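Local coordinates for protein 336aa long hypothetical dTDP-glucose 4,6-dehydratase (Pyrococcus horikoshii, PDB 2HUN) that binds NAD in a Rossmann fold and probably acts as a dTDP-glucose 4,6-dehydratase, at residues A199-G209 / K263-R274. Sequence-based numbering, arbitrary orientation.
Sequences ASLGLKIPIYG and KGEELIELVEDR
The Tyr208 ring lies between Arg274 and Val271. The guanidinium of Arg274 is stacked flat on one face, the two planes 6° apart and CZ 3.9 Å from the ring centroid, an off-centre cation-pi contact; Arg274 CD packs over the same face. Chi1 of 56° sets Arg274 CG between its backbone N and carbonyl carbon, and the chain then runs extended across the ring. Val271 CG2 covers the opposite face, 4.0 Å from the centroid. Arg274 N donates to Asp273 OD1 (2.6 Å) from above the carboxylate plane. Backbone bonds join strands 205-208 and 268-271 into a two-stranded parallel sheet, set apart from the large Rossmann sheet and far from the NAD site. Ile205 N binds Leu267 O at 2.8 Å, Glu269 N returns to Ile205 O at 3.1 Å, and Ile207 N reaches Glu269 O at 3.2 Å. Beyond the strands, Leu267 reaches the end of helix 191-200, which closes in a Schellman motif with Gly202 as C-prime residue: CD1 packs on Ala199 CB (4.0 Å), while CD2 lies against the backbone carbonyl Leu203 O (3.3 Å). Helix 250-260 packs on Ala199, Ile205 and Ile207, while Trp332 touches Pro206 and Val271.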
# COMPACT_ATOMS: atom_id res chain seq x y z
N ALA A 199 -2.85 35.88 16.69
CA ALA A 199 -1.89 36.89 17.12
C ALA A 199 -2.29 38.28 16.63
O ALA A 199 -2.13 39.27 17.34
CB ALA A 199 -0.50 36.53 16.62
N SER A 200 -2.81 38.35 15.40
CA SER A 200 -3.22 39.64 14.85
C SER A 200 -4.42 40.17 15.64
O SER A 200 -4.76 41.35 15.55
CB SER A 200 -3.60 39.50 13.38
OG SER A 200 -4.83 38.80 13.23
N LEU A 201 -5.06 39.29 16.41
CA LEU A 201 -6.22 39.65 17.21
C LEU A 201 -5.89 39.71 18.70
O LEU A 201 -6.79 39.70 19.55
CB LEU A 201 -7.35 38.64 16.99
CG LEU A 201 -8.05 38.70 15.63
CD1 LEU A 201 -9.00 37.51 15.50
CD2 LEU A 201 -8.81 40.01 15.50
N GLY A 202 -4.60 39.75 19.02
CA GLY A 202 -4.18 39.81 20.40
C GLY A 202 -4.65 38.64 21.26
O GLY A 202 -4.73 38.77 22.48
N LEU A 203 -4.94 37.50 20.63
CA LEU A 203 -5.39 36.32 21.37
C LEU A 203 -4.21 35.47 21.79
O LEU A 203 -3.18 35.43 21.12
CB LEU A 203 -6.36 35.49 20.52
CG LEU A 203 -7.64 36.18 20.04
CD1 LEU A 203 -8.47 35.22 19.19
CD2 LEU A 203 -8.45 36.64 21.25
N LYS A 204 -4.36 34.78 22.93
CA LYS A 204 -3.31 33.92 23.46
C LYS A 204 -3.08 32.71 22.56
O LYS A 204 -4.03 32.05 22.14
CB LYS A 204 -3.68 33.44 24.86
CG LYS A 204 -3.78 34.54 25.92
CD LYS A 204 -2.43 35.20 26.17
CE LYS A 204 -2.53 36.27 27.26
NZ LYS A 204 -1.22 36.94 27.50
N ILE A 205 -1.82 32.43 22.27
CA ILE A 205 -1.46 31.29 21.44
C ILE A 205 -1.08 30.15 22.39
O ILE A 205 -0.06 30.20 23.05
CB ILE A 205 -0.26 31.64 20.54
CG1 ILE A 205 -0.66 32.73 19.55
CG2 ILE A 205 0.25 30.39 19.82
CD1 ILE A 205 0.52 33.44 18.89
N PRO A 206 -1.91 29.11 22.47
CA PRO A 206 -1.56 28.02 23.38
C PRO A 206 -0.45 27.15 22.84
O PRO A 206 -0.29 27.00 21.63
CB PRO A 206 -2.84 27.22 23.54
CG PRO A 206 -3.80 27.77 22.50
CD PRO A 206 -3.07 28.74 21.63
N ILE A 207 0.32 26.56 23.74
CA ILE A 207 1.40 25.65 23.42
C ILE A 207 1.47 24.52 24.44
O ILE A 207 1.87 24.69 25.58
CB ILE A 207 2.72 26.42 23.43
CG1 ILE A 207 3.83 25.54 24.01
CG2 ILE A 207 2.58 27.66 24.33
CD1 ILE A 207 5.20 25.89 23.43
N TYR A 208 0.99 23.35 24.01
CA TYR A 208 0.85 22.27 24.98
C TYR A 208 2.21 21.62 25.28
O TYR A 208 2.77 20.90 24.47
CB TYR A 208 -0.11 21.22 24.41
CG TYR A 208 -1.38 21.88 24.02
CD1 TYR A 208 -1.43 22.66 22.87
CD2 TYR A 208 -2.54 21.70 24.77
CE1 TYR A 208 -2.63 23.25 22.47
CE2 TYR A 208 -3.73 22.29 24.39
CZ TYR A 208 -3.78 23.06 23.24
OH TYR A 208 -4.96 23.64 22.83
N GLY A 209 2.74 21.99 26.46
CA GLY A 209 3.89 21.28 27.01
C GLY A 209 5.21 21.55 26.26
O GLY A 209 5.97 20.65 25.94
N LYS A 263 6.15 41.39 16.70
CA LYS A 263 5.62 41.34 18.06
C LYS A 263 6.53 40.70 19.09
O LYS A 263 7.66 40.29 18.80
CB LYS A 263 4.29 40.58 18.08
CG LYS A 263 3.21 41.18 17.21
CD LYS A 263 1.86 40.55 17.50
CE LYS A 263 0.75 41.45 16.97
NZ LYS A 263 0.93 42.85 17.45
N GLY A 264 6.00 40.63 20.31
CA GLY A 264 6.72 40.04 21.41
C GLY A 264 6.16 38.66 21.67
O GLY A 264 5.23 38.23 20.99
N GLU A 265 6.71 37.97 22.66
CA GLU A 265 6.26 36.62 22.97
C GLU A 265 5.28 36.50 24.13
O GLU A 265 5.05 35.40 24.64
CB GLU A 265 7.48 35.72 23.22
CG GLU A 265 8.40 35.54 22.01
CD GLU A 265 9.54 34.60 22.31
OE1 GLU A 265 9.68 34.23 23.50
OE2 GLU A 265 10.31 34.22 21.40
N GLU A 266 4.69 37.63 24.55
CA GLU A 266 3.73 37.66 25.66
C GLU A 266 2.49 36.82 25.41
O GLU A 266 1.83 36.37 26.34
CB GLU A 266 3.27 39.10 25.92
CG GLU A 266 4.36 40.16 25.96
CD GLU A 266 5.32 40.01 27.13
OE1 GLU A 266 5.98 38.95 27.22
OE2 GLU A 266 5.41 40.94 27.95
N LEU A 267 2.16 36.63 24.13
CA LEU A 267 0.98 35.87 23.72
C LEU A 267 1.12 34.37 23.93
O LEU A 267 0.12 33.65 23.92
CB LEU A 267 0.68 36.15 22.25
CG LEU A 267 0.13 37.53 21.91
CD1 LEU A 267 0.06 37.71 20.40
CD2 LEU A 267 -1.25 37.69 22.54
N ILE A 268 2.35 33.91 24.12
CA ILE A 268 2.57 32.48 24.33
C ILE A 268 2.09 32.04 25.70
O ILE A 268 2.54 32.56 26.73
CB ILE A 268 4.07 32.10 24.18
CG1 ILE A 268 4.56 32.43 22.77
CG2 ILE A 268 4.25 30.62 24.43
CD1 ILE A 268 6.02 32.07 22.54
N GLU A 269 1.16 31.09 25.71
CA GLU A 269 0.59 30.56 26.94
C GLU A 269 0.83 29.06 27.00
O GLU A 269 0.08 28.27 26.42
CB GLU A 269 -0.91 30.86 27.00
CG GLU A 269 -1.62 30.30 28.23
CD GLU A 269 -1.69 31.28 29.38
OE1 GLU A 269 -1.43 32.49 29.17
OE2 GLU A 269 -2.01 30.85 30.51
N LEU A 270 1.87 28.68 27.72
CA LEU A 270 2.10 27.24 27.80
C LEU A 270 1.16 26.59 28.83
O LEU A 270 1.15 26.93 30.01
CB LEU A 270 3.55 27.01 28.22
CG LEU A 270 4.51 28.11 27.74
CD1 LEU A 270 5.90 27.99 28.35
CD2 LEU A 270 4.71 28.10 26.22
N VAL A 271 0.33 25.65 28.33
CA VAL A 271 -0.60 24.93 29.20
C VAL A 271 -0.13 23.50 29.46
O VAL A 271 0.97 23.10 29.10
CB VAL A 271 -1.97 24.92 28.53
CG1 VAL A 271 -2.57 26.32 28.52
CG2 VAL A 271 -1.85 24.41 27.11
N GLU A 272 -1.00 22.72 30.14
CA GLU A 272 -0.67 21.32 30.37
C GLU A 272 -0.68 20.52 29.06
O GLU A 272 -1.31 20.89 28.08
CB GLU A 272 -1.67 20.74 31.37
CG GLU A 272 -3.12 20.80 30.87
CD GLU A 272 -4.02 20.09 31.85
OE1 GLU A 272 -4.22 18.89 31.72
OE2 GLU A 272 -4.52 20.75 32.76
N ASP A 273 0.08 19.40 29.06
CA ASP A 273 0.31 18.68 27.82
C ASP A 273 -0.92 17.92 27.32
O ASP A 273 -1.89 17.69 28.03
CB ASP A 273 1.48 17.72 28.02
CG ASP A 273 2.17 17.49 26.69
OD1 ASP A 273 1.63 17.94 25.68
OD2 ASP A 273 3.24 16.88 26.67
N ARG A 274 -0.87 17.56 26.02
CA ARG A 274 -2.00 16.89 25.39
C ARG A 274 -1.57 15.64 24.59
O ARG A 274 -0.43 15.48 24.20
CB ARG A 274 -2.71 17.88 24.47
CG ARG A 274 -1.76 18.48 23.43
CD ARG A 274 -2.52 19.01 22.21
NE ARG A 274 -1.58 19.55 21.22
CZ ARG A 274 -2.08 20.44 20.33
NH1 ARG A 274 -3.35 20.79 20.37
NH2 ARG A 274 -1.27 20.97 19.41